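Long-range contacts in RagB/SusD family nutrient uptake outer membrane protein (Bacteroides thetaiotaomicron, PDB 7KV2), which probably binds beta-glucans at the bacterial cell surface, as a SusD-family outer-membrane protein that takes part in nutrient uptake: residues Asp424-Leu429 / Glu441-Leu446; Asn448-Arg453 / Ile468-Ala473. All coordinates share one frame; numbering follows the deposited sequence.

Interaction 1 (Asp424-Leu429 / Glu441-Leu446); sequences DAKKYL and EIEPTL
Lys426 and Pro444 bring the first turn of helix 425-435 against the loop leading into helix 446-456, their CA atoms 5.2 Å apart. The pyrrolidine ring lies against the helix: Pro444 CB meets Ala425 CB at 3.8 Å, while Pro444 CG and CD sit beside the backbone N and CB of Lys426. With CG anti to its backbone N (chi1 -176°) and the chain extended beyond, Lys426 runs past Pro444 CD and the carbonyl oxygen of Ile442 to a salt bridge, Lys426 NZ to Glu443 OE2 at 2.7 Å. The ammonium reaches that oxygen on its syn side, 32° out of the carboxylate plane; the bend of Glu443 at chi2 (-56°) brings its carboxylate back toward the lysine. On the inner side Leu429 CD2 lies 3.6 Å from both Glu443 O and Pro444 CA, and its isobutyl group crosses Ile442 at about a right angle, Leu429 CD2 to Ile442 CG1 3.9 Å. One shell out, Asp424 OD1 caps the helix by accepting from Lys427 N (3.0 Å), and Asn430 ND2 donates to the carbonyls of both Lys426 and Ile442. The contact thus holds helix to loop through an apolar inner layer and an ionic outer one. Glu441 OE1, 4.7 Å from Lys426 NZ and not in contact, would probably add only modestly, since Glu441 OE2 pairs with Lys434.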
ATOM      1  N   ASP A 424       8.750 -22.271  13.733  1.00 35.01           N
ATOM      2  CA  ASP A 424       7.429 -22.919  13.630  1.00 38.02           C
ATOM      3  C   ASP A 424       6.608 -22.209  12.542  1.00 35.56           C
ATOM      4  O   ASP A 424       5.676 -21.425  12.888  1.00 31.32           O
ATOM      5  CB  ASP A 424       6.745 -23.017  14.991  1.00 43.30           C
ATOM      6  CG  ASP A 424       5.701 -24.131  15.032  1.00 45.30           C
ATOM      7  OD1 ASP A 424       5.243 -24.587  13.954  1.00 35.77           O
ATOM      8  OD2 ASP A 424       5.346 -24.544  16.155  1.00 60.50           O
ATOM      9  N   ALA A 425       6.876 -22.552  11.276  1.00 30.40           N
ATOM     10  CA  ALA A 425       6.113 -22.023  10.120  1.00 28.84           C
ATOM     11  C   ALA A 425       4.650 -22.403  10.280  1.00 29.68           C
ATOM     12  O   ALA A 425       3.777 -21.588   9.895  1.00 27.69           O
ATOM     13  CB  ALA A 425       6.636 -22.538   8.821  1.00 26.36           C
ATOM     14  N   LYS A 426       4.372 -23.616  10.768  1.00 26.55           N
ATOM     15  CA  LYS A 426       2.982 -24.069  10.890  1.00 27.55           C
ATOM     16  C   LYS A 426       2.272 -23.192  11.923  1.00 26.96           C
ATOM     17  O   LYS A 426       1.107 -22.789  11.672  1.00 27.06           O
ATOM     18  CB  LYS A 426       2.894 -25.546  11.250  1.00 28.27           C
ATOM     19  CG  LYS A 426       1.456 -26.031  11.287  1.00 31.02           C
ATOM     20  CD  LYS A 426       1.309 -27.523  11.271  1.00 35.23           C
ATOM     21  CE  LYS A 426      -0.139 -27.930  11.425  1.00 39.64           C
ATOM     22  NZ  LYS A 426      -0.280 -29.389  11.250  1.00 42.06           N
ATOM     23  N   LYS A 427       2.921 -22.916  13.052  1.00 25.82           N
ATOM     24  CA  LYS A 427       2.282 -22.100  14.111  1.00 28.35           C
ATOM     25  C   LYS A 427       1.997 -20.695  13.545  1.00 23.78           C
ATOM     26  O   LYS A 427       0.892 -20.220  13.710  1.00 24.95           O
ATOM     27  CB  LYS A 427       3.168 -21.976  15.345  1.00 30.19           C
ATOM     28  CG  LYS A 427       2.628 -21.061  16.431  1.00 33.88           C
ATOM     29  CD  LYS A 427       3.370 -21.252  17.726  1.00 38.34           C
ATOM     30  CE  LYS A 427       3.545 -19.979  18.516  1.00 48.36           C
ATOM     31  NZ  LYS A 427       4.309 -20.224  19.770  1.00 51.63           N
ATOM     32  N   TYR A 428       2.969 -20.116  12.871  1.00 22.21           N
ATOM     33  CA  TYR A 428       2.895 -18.730  12.373  1.00 24.84           C
ATOM     34  C   TYR A 428       1.747 -18.624  11.375  1.00 24.77           C
ATOM     35  O   TYR A 428       0.950 -17.712  11.541  1.00 23.55           O
ATOM     36  CB  TYR A 428       4.227 -18.305  11.791  1.00 24.67           C
ATOM     37  CG  TYR A 428       5.306 -18.145  12.826  1.00 24.60           C
ATOM     38  CD1 TYR A 428       5.018 -17.995  14.168  1.00 24.87           C
ATOM     39  CD2 TYR A 428       6.623 -18.075  12.441  1.00 25.79           C
ATOM     40  CE1 TYR A 428       6.031 -17.820  15.108  1.00 26.75           C
ATOM     41  CE2 TYR A 428       7.638 -17.917  13.369  1.00 27.16           C
ATOM     42  CZ  TYR A 428       7.342 -17.771  14.702  1.00 25.88           C
ATOM     43  OH  TYR A 428       8.366 -17.573  15.583  1.00 27.49           O
ATOM     44  N   LEU A 429       1.689 -19.529  10.390  1.00 24.44           N
ATOM     45  CA  LEU A 429       0.603 -19.597   9.383  1.00 23.76           C
ATOM     46  C   LEU A 429      -0.761 -19.719  10.061  1.00 23.63           C
ATOM     47  O   LEU A 429      -1.693 -18.969   9.709  1.00 21.32           O
ATOM     48  CB  LEU A 429       0.869 -20.771   8.438  1.00 24.68           C
ATOM     49  CG  LEU A 429      -0.238 -21.031   7.432  1.00 23.71           C
ATOM     50  CD1 LEU A 429      -0.532 -19.752   6.608  1.00 22.17           C
ATOM     51  CD2 LEU A 429       0.159 -22.178   6.526  1.00 27.17           C
ATOM     52  N   GLU A 441      -6.775 -26.300  10.682  1.00 26.15           N
ATOM     53  CA  GLU A 441      -5.347 -25.918  10.530  1.00 29.18           C
ATOM     54  C   GLU A 441      -4.836 -26.403   9.179  1.00 32.02           C
ATOM     55  O   GLU A 441      -5.394 -27.386   8.634  1.00 33.04           O
ATOM     56  CB  GLU A 441      -4.507 -26.408  11.694  1.00 31.10           C
ATOM     57  CG  GLU A 441      -4.843 -25.669  12.967  1.00 36.13           C
ATOM     58  CD  GLU A 441      -4.124 -26.145  14.214  1.00 42.25           C
ATOM     59  OE1 GLU A 441      -3.147 -26.929  14.074  1.00 45.11           O
ATOM     60  OE2 GLU A 441      -4.575 -25.733  15.322  1.00 45.05           O
ATOM     61  N   ILE A 442      -3.895 -25.662   8.598  1.00 28.25           N
ATOM     62  CA  ILE A 442      -3.342 -25.959   7.254  1.00 30.02           C
ATOM     63  C   ILE A 442      -1.834 -26.109   7.382  1.00 28.25           C
ATOM     64  O   ILE A 442      -1.222 -25.509   8.283  1.00 28.09           O
ATOM     65  CB  ILE A 442      -3.771 -24.881   6.239  1.00 32.88           C
ATOM     66  CG1 ILE A 442      -3.490 -23.458   6.744  1.00 30.38           C
ATOM     67  CG2 ILE A 442      -5.244 -25.072   5.892  1.00 33.73           C
ATOM     68  CD1 ILE A 442      -3.674 -22.398   5.681  1.00 34.57           C
ATOM     69  N   GLU A 443      -1.262 -26.929   6.508  1.00 28.76           N
ATOM     70  CA  GLU A 443       0.190 -27.193   6.475  1.00 29.61           C
ATOM     71  C   GLU A 443       0.875 -25.992   5.847  1.00 26.31           C
ATOM     72  O   GLU A 443       0.345 -25.395   4.914  1.00 26.24           O
ATOM     73  CB  GLU A 443       0.499 -28.472   5.667  1.00 33.06           C
ATOM     74  CG  GLU A 443       0.073 -29.763   6.358  1.00 34.46           C
ATOM     75  CD  GLU A 443       0.649 -29.977   7.754  1.00 35.11           C
ATOM     76  OE1 GLU A 443       1.850 -29.825   7.932  1.00 40.48           O
ATOM     77  OE2 GLU A 443      -0.127 -30.296   8.679  1.00 43.24           O
ATOM     78  N   PRO A 444       2.100 -25.645   6.286  1.00 28.09           N
ATOM     79  CA  PRO A 444       2.833 -24.515   5.724  1.00 26.91           C
ATOM     80  C   PRO A 444       3.549 -24.852   4.410  1.00 26.83           C
ATOM     81  O   PRO A 444       4.728 -24.556   4.293  1.00 28.32           O
ATOM     82  CB  PRO A 444       3.818 -24.187   6.850  1.00 28.06           C
ATOM     83  CG  PRO A 444       4.167 -25.564   7.408  1.00 27.56           C
ATOM     84  CD  PRO A 444       2.851 -26.313   7.364  1.00 29.71           C
ATOM     85  N   THR A 445       2.810 -25.309   3.407  1.00 25.90           N
ATOM     86  CA  THR A 445       3.294 -25.331   1.998  1.00 28.55           C
ATOM     87  C   THR A 445       3.393 -23.893   1.485  1.00 29.10           C
ATOM     88  O   THR A 445       2.666 -23.025   2.013  1.00 28.23           O
ATOM     89  CB  THR A 445       2.405 -26.171   1.084  1.00 30.06           C
ATOM     90  OG1 THR A 445       1.135 -25.530   0.959  1.00 30.18           O
ATOM     91  CG2 THR A 445       2.221 -27.589   1.589  1.00 32.45           C
ATOM     92  N   LEU A 446       4.237 -23.659   0.486  1.00 27.58           N
ATOM     93  CA  LEU A 446       4.347 -22.352  -0.203  1.00 29.02           C
ATOM     94  C   LEU A 446       2.977 -21.986  -0.751  1.00 28.78           C
ATOM     95  O   LEU A 446       2.566 -20.809  -0.547  1.00 25.32           O
ATOM     96  CB  LEU A 446       5.366 -22.406  -1.341  1.00 29.46           C
ATOM     97  CG  LEU A 446       6.834 -22.377  -0.941  1.00 36.60           C
ATOM     98  CD1 LEU A 446       7.696 -22.180  -2.181  1.00 36.29           C
ATOM     99  CD2 LEU A 446       7.134 -21.279   0.073  1.00 37.77           C
TER

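Interaction 2 (Asn448-Arg453 / Ile468-Ala473); sequences NIIEER and IRTGKA
Two guanidinium groups meet almost perpendicularly, their planes 87° apart: Arg469 NH2 stands 3.6 Å above one face of Arg453, offset toward the rim, and Arg453 CD lies in plane at the edge of Arg469. The closest atoms, Arg453 NE and Arg469 NH2, are 3.6 Å apart, a like-charge approach without a bond between them. Thr470 CG2 sits 4.0 Å above one face of the Arg469 group, again toward the rim. Arg469 comes from the end of helix 463-469 with its chain extended from CG to NE, whereas Arg453 is bent at chi3 (71°), the turn that places NE. Beside the arginines, Ile450 and Thr470 reach tip to tip, Ile450 CD1 to Thr470 CG2 at 3.6 Å, and Ile450 CD1 also lies 3.8 Å from Arg469 NH2. The other branch of Ile450, CG2, rests 4.0 Å from Lys472 CE, where the lysine crosses it on its way to a salt bridge with Asp447. Gly471, at positive phi (78°), ends the helix in a Schellman motif, with a backbone bond from Gly471 N to Ile468 O, and so turns the chain between Thr470 and Lys472. Acidic residues surround the arginine pair: Asp466 binds Arg453 NE through OD2 and Arg469 NE through OD1, while Glu407 takes Arg453 NH2 and Glu414 takes Arg469 NH1. In this buried place the three carboxylates would probably offset the repulsion between the cations, making the pair part of an ionic network that links helices 405-417, 446-456 and 463-469.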
ATOM      1  N   ASN A 448      -0.029 -22.838   0.221  1.00 25.84           N
ATOM      2  CA  ASN A 448      -0.934 -22.505   1.350  1.00 23.98           C
ATOM      3  C   ASN A 448      -0.580 -21.107   1.902  1.00 24.07           C
ATOM      4  O   ASN A 448      -1.498 -20.380   2.250  1.00 22.34           O
ATOM      5  CB  ASN A 448      -0.933 -23.550   2.457  1.00 24.50           C
ATOM      6  CG  ASN A 448      -1.810 -24.739   2.133  1.00 30.58           C
ATOM      7  OD1 ASN A 448      -2.442 -24.770   1.082  1.00 32.34           O
ATOM      8  ND2 ASN A 448      -1.846 -25.723   3.020  1.00 29.98           N
ATOM      9  N   ILE A 449       0.698 -20.787   2.061  1.00 22.36           N
ATOM     10  CA  ILE A 449       1.134 -19.496   2.662  1.00 22.60           C
ATOM     11  C   ILE A 449       0.777 -18.360   1.691  1.00 22.49           C
ATOM     12  O   ILE A 449       0.203 -17.345   2.139  1.00 20.86           O
ATOM     13  CB  ILE A 449       2.610 -19.527   3.057  1.00 21.48           C
ATOM     14  CG1 ILE A 449       2.857 -20.611   4.101  1.00 22.17           C
ATOM     15  CG2 ILE A 449       3.064 -18.160   3.549  1.00 21.29           C
ATOM     16  CD1 ILE A 449       4.314 -20.939   4.307  1.00 22.67           C
ATOM     17  N   ILE A 450       1.034 -18.554   0.404  1.00 21.26           N
ATOM     18  CA  ILE A 450       0.741 -17.545  -0.634  1.00 20.62           C
ATOM     19  C   ILE A 450      -0.779 -17.329  -0.687  1.00 21.55           C
ATOM     20  O   ILE A 450      -1.227 -16.145  -0.770  1.00 20.34           O
ATOM     21  CB  ILE A 450       1.352 -17.961  -1.977  1.00 20.41           C
ATOM     22  CG1 ILE A 450       2.878 -18.045  -1.886  1.00 25.12           C
ATOM     23  CG2 ILE A 450       0.883 -17.018  -3.063  1.00 22.02           C
ATOM     24  CD1 ILE A 450       3.499 -16.727  -1.474  1.00 32.96           C
ATOM     25  N   GLU A 451      -1.555 -18.396  -0.591  1.00 19.42           N
ATOM     26  CA  GLU A 451      -3.031 -18.248  -0.581  1.00 20.03           C
ATOM     27  C   GLU A 451      -3.500 -17.561   0.721  1.00 19.44           C
ATOM     28  O   GLU A 451      -4.526 -16.838   0.665  1.00 17.69           O
ATOM     29  CB  GLU A 451      -3.710 -19.563  -0.910  1.00 21.36           C
ATOM     30  CG  GLU A 451      -5.221 -19.434  -0.976  1.00 21.50           C
ATOM     31  CD  GLU A 451      -5.818 -18.533  -2.053  1.00 24.66           C
ATOM     32  OE1 GLU A 451      -5.089 -17.937  -2.906  1.00 22.02           O
ATOM     33  OE2 GLU A 451      -7.059 -18.452  -2.063  1.00 29.84           O
ATOM     34  N   GLU A 452      -2.828 -17.763   1.854  1.00 19.79           N
ATOM     35  CA  GLU A 452      -3.240 -17.086   3.107  1.00 18.87           C
ATOM     36  C   GLU A 452      -2.994 -15.584   2.940  1.00 17.97           C
ATOM     37  O   GLU A 452      -3.845 -14.819   3.347  1.00 16.69           O
ATOM     38  CB  GLU A 452      -2.508 -17.611   4.336  1.00 20.34           C
ATOM     39  CG  GLU A 452      -3.152 -17.194   5.642  1.00 20.62           C
ATOM     40  CD  GLU A 452      -4.468 -17.890   5.928  1.00 22.06           C
ATOM     41  OE1 GLU A 452      -4.655 -19.044   5.421  1.00 22.09           O
ATOM     42  OE2 GLU A 452      -5.332 -17.246   6.562  1.00 21.73           O
ATOM     43  N   ARG A 453      -1.887 -15.179   2.314  1.00 17.73           N
ATOM     44  CA  ARG A 453      -1.639 -13.762   1.984  1.00 17.92           C
ATOM     45  C   ARG A 453      -2.802 -13.226   1.149  1.00 18.08           C
ATOM     46  O   ARG A 453      -3.258 -12.096   1.378  1.00 17.74           O
ATOM     47  CB  ARG A 453      -0.313 -13.581   1.253  1.00 18.92           C
ATOM     48  CG  ARG A 453       0.913 -13.974   2.046  1.00 17.90           C
ATOM     49  CD  ARG A 453       2.183 -13.841   1.214  1.00 19.61           C
ATOM     50  NE  ARG A 453       2.503 -12.435   0.995  1.00 20.66           N
ATOM     51  CZ  ARG A 453       3.195 -11.638   1.803  1.00 20.28           C
ATOM     52  NH1 ARG A 453       3.842 -12.089   2.878  1.00 19.74           N
ATOM     53  NH2 ARG A 453       3.291 -10.368   1.472  1.00 22.98           N
ATOM     54  N   ILE A 468       3.815 -12.093  -8.885  1.00 24.64           N
ATOM     55  CA  ILE A 468       4.986 -11.925  -9.787  1.00 23.45           C
ATOM     56  C   ILE A 468       6.162 -12.662  -9.124  1.00 29.42           C
ATOM     57  O   ILE A 468       6.783 -13.465  -9.820  1.00 25.52           O
ATOM     58  CB  ILE A 468       5.299 -10.456 -10.094  1.00 25.19           C
ATOM     59  CG1 ILE A 468       4.217  -9.825 -10.969  1.00 24.45           C
ATOM     60  CG2 ILE A 468       6.680 -10.349 -10.727  1.00 26.72           C
ATOM     61  CD1 ILE A 468       4.366  -8.346 -11.182  1.00 24.36           C
ATOM     62  N   ARG A 469       6.458 -12.405  -7.835  1.00 26.53           N
ATOM     63  CA  ARG A 469       7.713 -12.878  -7.183  1.00 26.62           C
ATOM     64  C   ARG A 469       7.705 -14.397  -7.008  1.00 29.43           C
ATOM     65  O   ARG A 469       8.822 -14.970  -6.881  1.00 30.15           O
ATOM     66  CB  ARG A 469       7.959 -12.201  -5.838  1.00 24.37           C
ATOM     67  CG  ARG A 469       7.042 -12.657  -4.711  1.00 22.39           C
ATOM     68  CD  ARG A 469       7.180 -11.747  -3.500  1.00 24.75           C
ATOM     69  NE  ARG A 469       6.250 -12.140  -2.458  1.00 23.65           N
ATOM     70  CZ  ARG A 469       6.347 -13.257  -1.715  1.00 25.41           C
ATOM     71  NH1 ARG A 469       7.374 -14.073  -1.845  1.00 24.64           N
ATOM     72  NH2 ARG A 469       5.435 -13.545  -0.803  1.00 24.61           N
ATOM     73  N   THR A 470       6.524 -15.030  -6.964  1.00 28.59           N
ATOM     74  CA  THR A 470       6.381 -16.501  -6.755  1.00 26.54           C
ATOM     75  C   THR A 470       6.239 -17.238  -8.091  1.00 27.93           C
ATOM     76  O   THR A 470       6.087 -18.457  -8.057  1.00 28.37           O
ATOM     77  CB  THR A 470       5.175 -16.817  -5.856  1.00 27.93           C
ATOM     78  OG1 THR A 470       3.988 -16.356  -6.508  1.00 25.06           O
ATOM     79  CG2 THR A 470       5.326 -16.202  -4.496  1.00 25.51           C
ATOM     80  N   GLY A 471       6.219 -16.515  -9.216  1.00 27.05           N
ATOM     81  CA  GLY A 471       6.096 -17.085 -10.570  1.00 31.54           C
ATOM     82  C   GLY A 471       4.675 -17.496 -10.918  1.00 31.99           C
ATOM     83  O   GLY A 471       4.473 -18.328 -11.838  1.00 30.62           O
ATOM     84  N   LYS A 472       3.674 -16.950 -10.239  1.00 26.23           N
ATOM     85  CA  LYS A 472       2.284 -17.429 -10.434  1.00 26.79           C
ATOM     86  C   LYS A 472       1.530 -16.511 -11.383  1.00 23.63           C
ATOM     87  O   LYS A 472       0.464 -16.898 -11.808  1.00 28.91           O
ATOM     88  CB  LYS A 472       1.580 -17.529  -9.084  1.00 27.22           C
ATOM     89  CG  LYS A 472       2.052 -18.661  -8.191  1.00 29.21           C
ATOM     90  CD  LYS A 472       1.273 -18.678  -6.872  1.00 31.72           C
ATOM     91  CE  LYS A 472       1.814 -19.698  -5.896  1.00 34.91           C
ATOM     92  NZ  LYS A 472       1.779 -21.049  -6.498  1.00 39.44           N
ATOM     93  N   ALA A 473       2.045 -15.316 -11.675  1.00 26.29           N
ATOM     94  CA  ALA A 473       1.308 -14.254 -12.387  1.00 24.38           C
ATOM     95  C   ALA A 473       0.871 -14.737 -13.774  1.00 28.45           C
ATOM     96  O   ALA A 473      -0.252 -14.412 -14.178  1.00 24.33           O
ATOM     97  CB  ALA A 473       2.148 -13.007 -12.499  1.00 25.21           C
TER

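Interactions 1 and 2 follow each other along the chain, their centres 14 Å apart, and helix 446-456 joins them: the loop of interaction 1 leads into it, and interaction 2 uses its residues 448-453. They touch directly. Asn448 ND2 lies 2.9 Å from Glu443 O, a probable hydrogen bond, and Leu429 CD1 packs on Glu452 CB at 3.7 Å, with Ile442 CD1 3.5 Å from Glu452 OE1. Helix 446-456 therefore meets helix 425-435 and its following loop at one flank, and the end of helix 463-469 at another. Interaction 1 is partly buried and interaction 2 is buried, their centres about 25 and 17 Å from the chain centre. Neither includes a sodium-site residue.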